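Local structure of putative pectin lyase (Geobacillus virus E2, 7CHU) at residues N394-Q407 and F414-K428. The protein is the tailspike protein of a thermophilic bacteriophage and probably recognises or cleaves host-surface polysaccharide. Numbering follows the deposited sequence.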
loop_
_atom_site.group_PDB
_atom_site.type_symbol
_atom_site.label_atom_id
_atom_site.label_comp_id
_atom_site.label_asym_id
_atom_site.label_seq_id
_atom_site.Cartn_x
_atom_site.Cartn_y
_atom_site.Cartn_z
ATOM N N ASN A 394 -15.007 -23.000 -9.535
ATOM C CA ASN A 394 -14.984 -23.996 -8.470
ATOM C C ASN A 394 -13.589 -24.202 -7.911
ATOM O O ASN A 394 -13.455 -24.550 -6.740
ATOM C CB ASN A 394 -15.513 -25.332 -9.000
ATOM C CG ASN A 394 -17.001 -25.309 -9.234
ATOM O OD1 ASN A 394 -17.756 -24.837 -8.396
ATOM N ND2 ASN A 394 -17.429 -25.807 -10.386
ATOM N N ARG A 395 -12.555 -24.063 -8.739
ATOM C CA ARG A 395 -11.193 -24.285 -8.262
ATOM C C ARG A 395 -10.765 -23.137 -7.347
ATOM O O ARG A 395 -10.896 -21.966 -7.713
ATOM C CB ARG A 395 -10.227 -24.415 -9.436
ATOM C CG ARG A 395 -10.478 -25.651 -10.309
ATOM C CD ARG A 395 -9.710 -25.568 -11.619
ATOM N NE ARG A 395 -10.262 -24.553 -12.502
ATOM C CZ ARG A 395 -9.717 -24.180 -13.662
ATOM N NH1 ARG A 395 -8.578 -24.734 -14.087
ATOM N NH2 ARG A 395 -10.319 -23.264 -14.405
ATOM N N LYS A 396 -10.281 -23.478 -6.147
ATOM C CA LYS A 396 -9.858 -22.506 -5.138
ATOM C C LYS A 396 -8.355 -22.454 -4.946
ATOM O O LYS A 396 -7.799 -21.367 -4.816
ATOM C CB LYS A 396 -10.496 -22.797 -3.776
ATOM C CG LYS A 396 -11.997 -23.137 -3.826
ATOM C CD LYS A 396 -12.820 -22.021 -4.469
ATOM C CE LYS A 396 -14.321 -22.321 -4.372
ATOM N NZ LYS A 396 -15.103 -21.416 -5.249
ATOM N N LEU A 397 -7.677 -23.593 -4.906
ATOM C CA LEU A 397 -6.222 -23.612 -4.850
ATOM C C LEU A 397 -5.730 -24.569 -5.917
ATOM O O LEU A 397 -6.374 -25.592 -6.181
ATOM C CB LEU A 397 -5.723 -24.043 -3.463
ATOM C CG LEU A 397 -4.217 -23.972 -3.195
ATOM C CD1 LEU A 397 -3.960 -23.713 -1.715
ATOM C CD2 LEU A 397 -3.506 -25.234 -3.609
ATOM N N GLY A 398 -4.615 -24.238 -6.554
ATOM C CA GLY A 398 -4.108 -25.143 -7.564
ATOM C C GLY A 398 -2.797 -24.678 -8.154
ATOM O O GLY A 398 -2.374 -23.520 -8.001
ATOM N N TRP A 399 -2.143 -25.625 -8.808
ATOM C CA TRP A 399 -0.988 -25.344 -9.637
ATOM C C TRP A 399 -0.940 -26.417 -10.707
ATOM O O TRP A 399 -1.307 -27.569 -10.458
ATOM C CB TRP A 399 0.308 -25.329 -8.837
ATOM C CG TRP A 399 0.625 -26.656 -8.303
ATOM C CD1 TRP A 399 1.441 -27.608 -8.870
ATOM C CD2 TRP A 399 0.128 -27.216 -7.086
ATOM N NE1 TRP A 399 1.473 -28.731 -8.065
ATOM C CE2 TRP A 399 0.676 -28.513 -6.966
ATOM C CE3 TRP A 399 -0.736 -26.750 -6.087
ATOM C CZ2 TRP A 399 0.395 -29.340 -5.879
ATOM C CZ3 TRP A 399 -1.011 -27.569 -5.009
ATOM C CH2 TRP A 399 -0.444 -28.843 -4.905
ATOM N N ASN A 400 -0.500 -26.032 -11.904
ATOM C CA ASN A 400 -0.536 -26.963 -13.015
ATOM C C ASN A 400 -1.916 -27.609 -13.133
ATOM O O ASN A 400 -2.910 -26.895 -13.277
ATOM C CB ASN A 400 0.551 -28.015 -12.866
ATOM C CG ASN A 400 1.002 -28.514 -14.197
ATOM O OD1 ASN A 400 0.924 -27.780 -15.179
ATOM N ND2 ASN A 400 1.426 -29.770 -14.265
ATOM N N ARG A 401 -2.009 -28.944 -13.058
ATOM C CA ARG A 401 -3.307 -29.617 -13.141
ATOM C C ARG A 401 -3.696 -30.293 -11.823
ATOM O O ARG A 401 -4.438 -31.288 -11.812
ATOM C CB ARG A 401 -3.320 -30.610 -14.301
ATOM C CG ARG A 401 -3.253 -29.915 -15.658
ATOM C CD ARG A 401 -2.970 -30.902 -16.804
ATOM N NE ARG A 401 -1.564 -31.295 -16.831
ATOM C CZ ARG A 401 -1.127 -32.512 -16.521
ATOM N NH1 ARG A 401 -1.993 -33.463 -16.168
ATOM N NH2 ARG A 401 0.175 -32.777 -16.572
ATOM N N SER A 402 -3.232 -29.728 -10.712
ATOM C CA SER A 402 -3.524 -30.198 -9.358
ATOM C C SER A 402 -4.443 -29.189 -8.671
ATOM O O SER A 402 -4.084 -28.012 -8.550
ATOM C CB SER A 402 -2.225 -30.361 -8.551
ATOM O OG SER A 402 -1.328 -31.290 -9.160
ATOM N N TYR A 403 -5.630 -29.629 -8.247
ATOM C CA TYR A 403 -6.682 -28.698 -7.839
ATOM C C TYR A 403 -7.292 -29.072 -6.501
ATOM O O TYR A 403 -7.591 -30.241 -6.243
ATOM C CB TYR A 403 -7.826 -28.626 -8.870
ATOM C CG TYR A 403 -7.389 -28.414 -10.291
ATOM C CD1 TYR A 403 -6.703 -27.267 -10.667
ATOM C CD2 TYR A 403 -7.671 -29.355 -11.260
ATOM C CE1 TYR A 403 -6.306 -27.074 -11.974
ATOM C CE2 TYR A 403 -7.274 -29.176 -12.551
ATOM C CZ TYR A 403 -6.608 -28.028 -12.915
ATOM O OH TYR A 403 -6.223 -27.859 -14.228
ATOM N N ILE A 404 -7.499 -28.062 -5.660
ATOM C CA ILE A 404 -8.421 -28.136 -4.527
ATOM C C ILE A 404 -9.637 -27.317 -4.925
ATOM O O ILE A 404 -9.517 -26.124 -5.233
ATOM C CB ILE A 404 -7.791 -27.600 -3.230
ATOM C CG1 ILE A 404 -6.549 -28.426 -2.868
ATOM C CG2 ILE A 404 -8.806 -27.623 -2.090
ATOM C CD1 ILE A 404 -5.868 -27.975 -1.636
ATOM N N LEU A 405 -10.807 -27.933 -4.911
ATOM C CA LEU A 405 -11.955 -27.280 -5.510
ATOM C C LEU A 405 -13.243 -27.650 -4.788
ATOM O O LEU A 405 -13.303 -28.568 -3.957
ATOM C CB LEU A 405 -12.052 -27.628 -7.003
ATOM C CG LEU A 405 -12.537 -29.058 -7.305
ATOM C CD1 LEU A 405 -13.311 -29.067 -8.622
ATOM C CD2 LEU A 405 -11.364 -30.044 -7.304
ATOM N N ASP A 406 -14.257 -26.856 -5.084
ATOM C CA ASP A 406 -15.640 -27.128 -4.717
ATOM C C ASP A 406 -16.225 -28.025 -5.805
ATOM O O ASP A 406 -16.344 -27.604 -6.959
ATOM C CB ASP A 406 -16.401 -25.807 -4.612
ATOM C CG ASP A 406 -17.875 -25.987 -4.262
ATOM O OD1 ASP A 406 -18.363 -27.141 -4.155
ATOM O OD2 ASP A 406 -18.548 -24.951 -4.092
ATOM N N GLN A 407 -16.585 -29.251 -5.451
ATOM C CA GLN A 407 -17.161 -30.189 -6.418
ATOM C C GLN A 407 -18.617 -30.416 -6.019
ATOM O O GLN A 407 -18.930 -31.317 -5.245
ATOM C CB GLN A 407 -16.369 -31.496 -6.482
ATOM C CG GLN A 407 -16.531 -32.261 -7.823
ATOM C CD GLN A 407 -17.946 -32.748 -8.061
ATOM O OE1 GLN A 407 -18.313 -33.843 -7.638
ATOM N NE2 GLN A 407 -18.762 -31.918 -8.680
ATOM N N PHE A 414 -8.399 -32.976 -6.688
ATOM C CA PHE A 414 -8.487 -33.576 -8.012
ATOM C C PHE A 414 -7.169 -33.409 -8.759
ATOM O O PHE A 414 -6.503 -32.371 -8.655
ATOM C CB PHE A 414 -9.601 -32.928 -8.857
ATOM C CG PHE A 414 -10.985 -33.487 -8.632
ATOM C CD1 PHE A 414 -11.246 -34.437 -7.650
ATOM C CD2 PHE A 414 -12.039 -33.021 -9.412
ATOM C CE1 PHE A 414 -12.540 -34.945 -7.481
ATOM C CE2 PHE A 414 -13.344 -33.508 -9.250
ATOM C CZ PHE A 414 -13.594 -34.475 -8.282
ATOM N N GLN A 415 -6.831 -34.420 -9.556
ATOM C CA GLN A 415 -5.656 -34.403 -10.414
ATOM C C GLN A 415 -6.107 -34.593 -11.860
ATOM O O GLN A 415 -6.687 -35.632 -12.202
ATOM C CB GLN A 415 -4.669 -35.490 -9.980
ATOM C CG GLN A 415 -3.386 -35.506 -10.789
ATOM C CD GLN A 415 -2.599 -34.189 -10.662
ATOM O OE1 GLN A 415 -2.550 -33.586 -9.589
ATOM N NE2 GLN A 415 -1.987 -33.746 -11.766
ATOM N N ASN A 416 -5.881 -33.576 -12.692
ATOM C CA ASN A 416 -6.185 -33.610 -14.126
ATOM C C ASN A 416 -7.686 -33.648 -14.400
ATOM O O ASN A 416 -8.128 -34.243 -15.386
ATOM C CB ASN A 416 -5.498 -34.780 -14.846
ATOM C CG ASN A 416 -5.509 -34.616 -16.371
ATOM O OD1 ASN A 416 -5.474 -33.489 -16.889
ATOM N ND2 ASN A 416 -5.595 -35.739 -17.095
ATOM N N VAL A 417 -8.479 -33.023 -13.537
ATOM C CA VAL A 417 -9.911 -32.887 -13.780
ATOM C C VAL A 417 -10.430 -31.826 -12.831
ATOM O O VAL A 417 -9.953 -31.705 -11.701
ATOM C CB VAL A 417 -10.660 -34.228 -13.586
ATOM C CG1 VAL A 417 -10.495 -34.726 -12.129
ATOM C CG2 VAL A 417 -12.151 -34.072 -13.925
ATOM N N TYR A 418 -11.419 -31.065 -13.288
ATOM C CA TYR A 418 -12.067 -30.086 -12.427
ATOM C C TYR A 418 -13.495 -29.889 -12.908
ATOM O O TYR A 418 -13.808 -30.143 -14.068
ATOM C CB TYR A 418 -11.297 -28.742 -12.395
ATOM C CG TYR A 418 -11.227 -27.984 -13.714
ATOM C CD1 TYR A 418 -10.220 -28.251 -14.648
ATOM C CD2 TYR A 418 -12.157 -26.992 -14.015
ATOM C CE1 TYR A 418 -10.139 -27.538 -15.857
ATOM C CE2 TYR A 418 -12.096 -26.285 -15.208
ATOM C CZ TYR A 418 -11.090 -26.556 -16.119
ATOM O OH TYR A 418 -11.048 -25.845 -17.291
ATOM N N ARG A 419 -14.363 -29.432 -12.005
ATOM C CA ARG A 419 -15.757 -29.192 -12.355
ATOM C C ARG A 419 -15.949 -27.788 -12.920
ATOM O O ARG A 419 -15.520 -26.796 -12.316
ATOM C CB ARG A 419 -16.673 -29.386 -11.151
ATOM C CG ARG A 419 -18.123 -28.985 -11.479
ATOM C CD ARG A 419 -19.099 -29.531 -10.497
ATOM N NE ARG A 419 -20.483 -29.296 -10.903
ATOM C CZ ARG A 419 -21.517 -29.972 -10.428
ATOM N NH1 ARG A 419 -21.323 -30.947 -9.538
ATOM N NH2 ARG A 419 -22.744 -29.679 -10.851
ATOM N N SER A 420 -16.616 -27.709 -14.070
ATOM C CA SER A 420 -16.969 -26.430 -14.690
ATOM C C SER A 420 -18.453 -26.459 -15.037
ATOM O O SER A 420 -18.875 -27.209 -15.927
ATOM C CB SER A 420 -16.129 -26.163 -15.938
ATOM O OG SER A 420 -16.499 -24.928 -16.539
ATOM N N GLY A 421 -19.242 -25.655 -14.340
ATOM C CA GLY A 421 -20.683 -25.752 -14.513
ATOM C C GLY A 421 -21.142 -27.168 -14.190
ATOM O O GLY A 421 -20.865 -27.706 -13.117
ATOM N N ALA A 422 -21.845 -27.790 -15.124
ATOM C CA ALA A 422 -22.273 -29.172 -14.983
ATOM C C ALA A 422 -21.241 -30.173 -15.490
ATOM O O ALA A 422 -21.441 -31.386 -15.340
ATOM C CB ALA A 422 -23.599 -29.378 -15.721
ATOM N N ASN A 423 -20.145 -29.711 -16.079
ATOM C CA ASN A 423 -19.196 -30.614 -16.700
ATOM C C ASN A 423 -17.950 -30.795 -15.849
ATOM O O ASN A 423 -17.591 -29.953 -15.026
ATOM C CB ASN A 423 -18.795 -30.100 -18.083
ATOM C CG ASN A 423 -19.985 -29.878 -18.975
ATOM O OD1 ASN A 423 -20.170 -28.797 -19.530
ATOM N ND2 ASN A 423 -20.793 -30.903 -19.130
ATOM N N PHE A 424 -17.282 -31.909 -16.089
ATOM C CA PHE A 424 -15.964 -32.189 -15.543
ATOM C C PHE A 424 -14.969 -32.129 -16.693
ATOM O O PHE A 424 -15.088 -32.896 -17.655
ATOM C CB PHE A 424 -15.948 -33.559 -14.861
ATOM C CG PHE A 424 -16.863 -33.645 -13.663
ATOM C CD1 PHE A 424 -16.515 -33.025 -12.467
ATOM C CD2 PHE A 424 -18.070 -34.335 -13.730
ATOM C CE1 PHE A 424 -17.362 -33.100 -11.341
ATOM C CE2 PHE A 424 -18.917 -34.412 -12.622
ATOM C CZ PHE A 424 -18.559 -33.780 -11.422
ATOM N N ILE A 425 -14.003 -31.217 -16.601
ATOM C CA ILE A 425 -13.069 -30.948 -17.689
ATOM C C ILE A 425 -11.740 -31.625 -17.390
ATOM O O ILE A 425 -11.222 -31.519 -16.274
ATOM C CB ILE A 425 -12.880 -29.434 -17.885
ATOM C CG1 ILE A 425 -14.214 -28.819 -18.319
ATOM C CG2 ILE A 425 -11.753 -29.172 -18.875
ATOM C CD1 ILE A 425 -14.128 -27.351 -18.685
ATOM N N GLN A 426 -11.203 -32.331 -18.374
ATOM C CA GLN A 426 -9.901 -32.983 -18.312
ATOM C C GLN A 426 -8.907 -32.120 -19.074
ATOM O O GLN A 426 -8.932 -32.111 -20.318
ATOM C CB GLN A 426 -9.972 -34.392 -18.923
ATOM C CG GLN A 426 -8.694 -35.196 -18.808
ATOM C CD GLN A 426 -8.838 -36.596 -19.417
ATOM O OE1 GLN A 426 -8.694 -36.781 -20.629
ATOM N NE2 GLN A 426 -9.130 -37.579 -18.579
ATOM N N PRO A 427 -8.015 -31.390 -18.392
ATOM C CA PRO A 427 -7.137 -30.442 -19.106
ATOM C C PRO A 427 -6.147 -31.101 -20.046
ATOM O O PRO A 427 -5.990 -30.645 -21.185
ATOM C CB PRO A 427 -6.422 -29.710 -17.961
ATOM C CG PRO A 427 -7.260 -29.897 -16.800
ATOM C CD PRO A 427 -7.888 -31.246 -16.936
ATOM N N LYS A 428 -5.451 -32.152 -19.597
ATOM C CA LYS A 428 -4.477 -32.871 -20.418
ATOM C C LYS A 428 -5.108 -34.164 -20.922
ATOM O O LYS A 428 -5.308 -35.106 -20.147
ATOM C CB LYS A 428 -3.201 -33.165 -19.630
ATOM C CG LYS A 428 -2.136 -33.904 -20.451
ATOM C CD LYS A 428 -0.762 -33.702 -19.842
ATOM C CE LYS A 428 0.364 -34.082 -20.803
ATOM N NZ LYS A 428 1.695 -33.716 -20.246
HETATM O O HOH W 1 -15.454 -24.008 -12.223
HETATM O O HOH W 2 -20.367 -25.786 -11.008
HETATM O O HOH W 3 -0.616 -31.171 -11.966
#
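Arg419 O is gripped by two donors: Asn394 ND2 at 2.9 Å, with an almost straight N-H...O angle of 177°, and a water that also accepts from Asn394 N. The amide donor stands above the carbonyl plane of Arg419, not on a lone pair, while the oxygen lies in the amide plane of Asn394. At the other end of the contact, Ser402 OG donates to a lone pair of Gln415 OE1 over 2.6 Å, and a second water bridges Ser402 OG, Gln415 NE2 and Arg401 N. Antiparallel pairing is established by Tyr403 and Phe414, whose N and O atoms are bonded reciprocally; Ser402 and Gln415 form the adjacent non-hydrogen-bonded pair, and just past the strands Asn416 N bonds to Arg401 O at 2.8 Å.

On the Tyr403-Phe414 face, the Arg395 guanidinium lies flat on the Tyr418 ring, planes 5° apart and centres 3.6 Å apart: a stacked cation-pi pair. A bend at chi3 folds the arginine over the ring; Glu393 and Asn379 bind its nitrogens. Tyr418 in turn meets Tyr403 in an offset edge-to-face pair, planes 74° apart, while Leu405 CD2 packs on Phe414 CG at 3.7 Å. Lys428 CD covers one face of the Arg401 guanidinium, whose charge is paired with Asp440 of a second subunit.

The contact pairs the two strands of hairpin 402-407/410-415 and packs them, with strand 395-396, against the following hairpin 418-420/423-426. Strand 398-399 links the first to strand 385-387, just beyond the parallel beta-helix rungs; strand 433-438 pairs with 410-415, and strand 459-469 with 423-426, and Ile404 meets its counterparts in both other subunits of the trimer.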